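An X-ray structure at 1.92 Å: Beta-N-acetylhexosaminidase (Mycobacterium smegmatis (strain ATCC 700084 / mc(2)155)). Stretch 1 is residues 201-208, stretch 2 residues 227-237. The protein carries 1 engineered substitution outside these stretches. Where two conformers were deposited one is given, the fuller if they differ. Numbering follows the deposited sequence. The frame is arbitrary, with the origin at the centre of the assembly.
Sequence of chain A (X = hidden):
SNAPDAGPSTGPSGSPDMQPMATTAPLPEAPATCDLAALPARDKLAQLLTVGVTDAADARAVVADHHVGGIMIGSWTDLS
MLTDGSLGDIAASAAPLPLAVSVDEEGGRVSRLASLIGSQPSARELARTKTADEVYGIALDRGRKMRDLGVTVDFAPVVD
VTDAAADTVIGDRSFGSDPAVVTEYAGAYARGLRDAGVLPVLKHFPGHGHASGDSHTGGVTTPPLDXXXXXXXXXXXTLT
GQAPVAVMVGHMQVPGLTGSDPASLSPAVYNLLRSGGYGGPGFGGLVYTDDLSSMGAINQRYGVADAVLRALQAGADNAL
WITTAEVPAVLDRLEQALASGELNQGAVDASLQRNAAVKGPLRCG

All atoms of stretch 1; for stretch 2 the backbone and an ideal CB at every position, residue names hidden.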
# COMPACT_ATOMS: atom_id res chain seq x y z
N VAL A 201 -0.72 -3.35 -5.84
CA VAL A 201 -0.15 -2.08 -5.38
C VAL A 201 1.35 -2.06 -5.70
O VAL A 201 2.11 -2.83 -5.12
CB VAL A 201 -0.35 -1.87 -3.86
CG1 VAL A 201 0.10 -0.44 -3.46
CG2 VAL A 201 -1.82 -2.09 -3.45
N LEU A 202 1.75 -1.19 -6.62
CA LEU A 202 3.16 -1.05 -7.00
C LEU A 202 3.94 -0.35 -5.88
O LEU A 202 3.52 0.70 -5.40
CB LEU A 202 3.26 -0.21 -8.27
CG LEU A 202 2.35 -0.60 -9.44
CD1 LEU A 202 2.46 0.43 -10.56
CD2 LEU A 202 2.72 -1.98 -9.96
N LYS A 203 5.08 -0.90 -5.47
CA LYS A 203 5.84 -0.32 -4.34
C LYS A 203 7.35 -0.50 -4.56
O LYS A 203 7.73 -1.39 -5.32
CB LYS A 203 5.37 -0.96 -3.02
CG LYS A 203 5.78 -2.42 -2.85
CD LYS A 203 4.99 -3.09 -1.69
CE LYS A 203 5.56 -4.46 -1.34
NZ LYS A 203 4.77 -5.12 -0.24
N HIS A 204 8.22 0.31 -3.95
CA HIS A 204 7.89 1.41 -3.02
C HIS A 204 8.31 2.75 -3.66
O HIS A 204 9.50 3.07 -3.70
CB HIS A 204 8.65 1.22 -1.68
CG HIS A 204 8.41 -0.10 -1.02
ND1 HIS A 204 9.11 -1.26 -1.37
CD2 HIS A 204 7.60 -0.47 0.00
CE1 HIS A 204 8.70 -2.26 -0.62
NE2 HIS A 204 7.78 -1.81 0.23
N PHE A 205 7.34 3.52 -4.14
CA PHE A 205 7.60 4.76 -4.89
C PHE A 205 8.29 5.84 -4.04
O PHE A 205 7.93 6.04 -2.88
CB PHE A 205 6.25 5.29 -5.41
CG PHE A 205 6.34 6.48 -6.32
CD1 PHE A 205 6.33 7.77 -5.81
CD2 PHE A 205 6.39 6.31 -7.71
CE1 PHE A 205 6.38 8.88 -6.66
CE2 PHE A 205 6.44 7.42 -8.55
CZ PHE A 205 6.44 8.71 -8.02
N PRO A 206 9.26 6.57 -4.63
CA PRO A 206 9.80 6.48 -5.99
C PRO A 206 10.97 5.51 -6.15
O PRO A 206 11.73 5.62 -7.12
CB PRO A 206 10.30 7.90 -6.25
CG PRO A 206 10.79 8.35 -4.89
CD PRO A 206 9.75 7.78 -3.94
N GLY A 207 11.15 4.58 -5.21
CA GLY A 207 12.16 3.55 -5.37
C GLY A 207 13.02 3.27 -4.16
O GLY A 207 13.82 4.11 -3.75
N HIS A 208 12.87 2.07 -3.59
CA HIS A 208 13.62 1.68 -2.38
C HIS A 208 14.82 0.81 -2.77
O HIS A 208 15.69 0.51 -1.94
CB HIS A 208 12.71 0.88 -1.43
CG HIS A 208 13.13 0.90 0.00
ND1 HIS A 208 14.40 0.53 0.43
CD2 HIS A 208 12.46 1.22 1.13
CE1 HIS A 208 14.48 0.64 1.73
NE2 HIS A 208 13.31 1.07 2.19
N UNK A 227 18.81 10.67 -10.89
CA UNK A 227 19.23 9.28 -11.08
C UNK A 227 18.01 8.36 -11.08
O UNK A 227 17.93 7.43 -11.89
CB UNK A 227 20.22 8.86 -9.99
N UNK A 228 17.06 8.60 -10.19
CA UNK A 228 15.87 7.75 -10.13
C UNK A 228 15.10 7.84 -11.45
O UNK A 228 14.51 6.85 -11.90
CB UNK A 228 14.97 8.15 -8.96
N UNK A 229 15.12 9.03 -12.06
CA UNK A 229 14.38 9.28 -13.30
C UNK A 229 14.76 8.34 -14.43
O UNK A 229 13.92 8.02 -15.26
CB UNK A 229 14.60 10.72 -13.75
N UNK A 230 16.01 7.90 -14.45
CA UNK A 230 16.47 7.02 -15.52
C UNK A 230 16.54 5.54 -15.16
O UNK A 230 16.98 4.72 -15.96
CB UNK A 230 17.86 7.48 -15.98
N UNK A 231 16.08 5.19 -13.96
CA UNK A 231 16.28 3.84 -13.44
C UNK A 231 15.07 3.37 -12.62
O UNK A 231 14.14 2.72 -13.14
CB UNK A 231 17.55 3.79 -12.58
N UNK A 232 15.08 3.73 -11.34
CA UNK A 232 14.05 3.27 -10.41
C UNK A 232 12.62 3.65 -10.82
O UNK A 232 11.67 2.93 -10.52
CB UNK A 232 14.34 3.84 -9.02
N UNK A 233 12.45 4.78 -11.48
CA UNK A 233 11.11 5.27 -11.80
C UNK A 233 10.58 4.71 -13.11
O UNK A 233 9.41 4.87 -13.43
CB UNK A 233 11.11 6.80 -11.86
N UNK A 234 11.46 4.06 -13.87
CA UNK A 234 11.07 3.55 -15.20
C UNK A 234 9.83 2.63 -15.21
O UNK A 234 8.94 2.83 -16.03
CB UNK A 234 12.25 2.78 -15.80
N UNK A 235 9.76 1.64 -14.29
CA UNK A 235 8.59 0.75 -14.30
C UNK A 235 7.24 1.47 -14.11
O UNK A 235 6.25 1.07 -14.72
CB UNK A 235 8.75 -0.30 -13.20
N UNK A 236 7.21 2.51 -13.28
CA UNK A 236 5.96 3.25 -13.05
C UNK A 236 5.41 3.90 -14.32
O UNK A 236 4.20 4.07 -14.45
CB UNK A 236 6.18 4.33 -11.99
N UNK A 237 6.29 4.24 -15.26
CA UNK A 237 5.87 4.94 -16.48
C UNK A 237 4.82 4.17 -17.26
O UNK A 237 3.93 4.77 -17.85
CB UNK A 237 7.08 5.20 -17.38

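Position 227 lies on a helical turn, and nothing of stretch 1 comes within 5.5 Å of its ideal CB, so almost any helix-tolerant residue would suit; it is Val227. Position 228, also helical, points its CB toward stretch 1, 4.5 Å from Pro206 O. Beside that oxygen lies the apolar ring of Pro206, which invites a branched or long aliphatic chain. The residue is Leu228, whose CD1 lies 4.1 Å from Pro206 CG.

Positions 229, 230 and 231 are out of reach of stretch 1, which therefore sets no preference there; at 230 a CB would have room. They are selenomethionine Met229, Gly230 and Asp231. The backbone is pinned here by Leu228 O, which accepts hydrogen bonds from the N atoms of Asp231, at 3.1 Å, and of position 233, at 3.0 Å. Asp231 also opens a type I turn that runs to 234.

Position 232, inside that turn at phi/psi -58/-32, aims its CB toward stretch 1, 3.7 Å from Pro206 O and 4.3 Å from Gly207 CA. A small or medium side chain that bends past the loop would fit, and a polar one would find an acceptor, Gly207 O, nearby. It is Asp232. The oxygen of one water donates to Asp232 OD2, at 2.9 Å, and to Gly207 O, at 2.7 Å, joining the stretches without a direct hydrogen bond. Close packing is possible because Gly207 has no side chain: an ideal CB there would lie 2.8 Å from Asp232 CB, a clash, and the glycine's phi/psi of 135/113 would in any case jam it against the preceding carbonyl.

At 233 the CB points sideways, but Pro206 and the Phe205 ring are within reach of a longer chain. An apolar residue, Leu, Ile or Met, would suit. It is Leu233, with chi1 m and chi2 t; its end comes nearer, placing Leu233 CD2 3.6 Å from Pro206 CB and 3.5 Å from Phe205 CE2.

Position 234 is out of reach, so stretch 1 sets no preference; it is Val234. At 235 the CB points toward stretch 1 but nothing lies within 5.5 Å; a phi of -59 is compatible with proline, and the residue is Pro235.

Position 236, helical, points toward stretch 1, its ideal CB 4.6 Å from Phe205 CE2. A deep space runs between Leu202 and the Phe205 ring to the backbone at 203-205, so a long, flat side chain would fill it, Phe or Tyr, with a polar tip useful beside the peptide groups. It is Tyr236. The edge of Phe205 meets its face, centroids 4.9 Å apart and planes at 89°, while Tyr236 CE1 lies 3.9 Å from Leu202 CB. Tyr236 OH approaches Phe205 N at 3.0 Å, but the angle is too poor for a hydrogen bond; a water oxygen 2.7 Å from Tyr236 OH bonds to it instead.

Position 237 is out of reach, so many side chains would suit; Arg237 turns back to its own stretch, Arg237 NH1 giving a weak hydrogen bond to Met229 O at 2.8 Å.

Stretch 2 (227-237) VLMGDDLVPYR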
# COMPACT_ATOMS: atom_id res chain seq x y z
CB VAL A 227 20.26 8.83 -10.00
CG1 VAL A 227 20.58 7.35 -10.17
CG2 VAL A 227 21.53 9.65 -10.10
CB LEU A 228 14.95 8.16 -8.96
CG LEU A 228 15.54 8.10 -7.55
CD1 LEU A 228 14.50 8.53 -6.52
CD2 LEU A 228 16.03 6.69 -7.24
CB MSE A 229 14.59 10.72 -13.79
CG MSE A 229 13.85 11.76 -12.99
SE MSE A 229 11.91 11.65 -13.15
CE MSE A 229 11.67 13.49 -12.57
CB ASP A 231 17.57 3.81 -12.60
CG ASP A 231 18.05 2.41 -12.29
OD1 ASP A 231 17.42 1.43 -12.71
OD2 ASP A 231 19.11 2.30 -11.63
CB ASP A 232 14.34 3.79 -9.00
CG ASP A 232 15.78 3.52 -8.55
OD1 ASP A 232 16.72 3.98 -9.25
OD2 ASP A 232 15.97 2.84 -7.51
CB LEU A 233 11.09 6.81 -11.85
CG LEU A 233 11.07 7.48 -10.48
CD1 LEU A 233 11.35 8.98 -10.57
CD2 LEU A 233 9.74 7.23 -9.78
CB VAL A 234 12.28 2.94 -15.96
CG1 VAL A 234 11.84 2.25 -17.23
CG2 VAL A 234 13.30 4.04 -16.27
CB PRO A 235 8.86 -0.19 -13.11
CG PRO A 235 10.36 -0.24 -13.02
CD PRO A 235 10.79 1.16 -13.35
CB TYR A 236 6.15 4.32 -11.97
CG TYR A 236 6.47 3.76 -10.60
CD1 TYR A 236 5.45 3.37 -9.74
CD2 TYR A 236 7.78 3.62 -10.17
CE1 TYR A 236 5.73 2.85 -8.48
CE2 TYR A 236 8.07 3.10 -8.91
CZ TYR A 236 7.04 2.72 -8.08
OH TYR A 236 7.32 2.21 -6.82
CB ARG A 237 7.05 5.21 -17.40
CG ARG A 237 8.13 6.11 -16.86
CD ARG A 237 9.26 6.11 -17.86
NE ARG A 237 10.45 6.84 -17.43
CZ ARG A 237 11.59 6.86 -18.12
NH1 ARG A 237 12.64 7.55 -17.68
NH2 ARG A 237 11.68 6.19 -19.26
O HOH W 1 9.93 1.42 -6.67
O HOH W 2 16.29 3.65 -4.75
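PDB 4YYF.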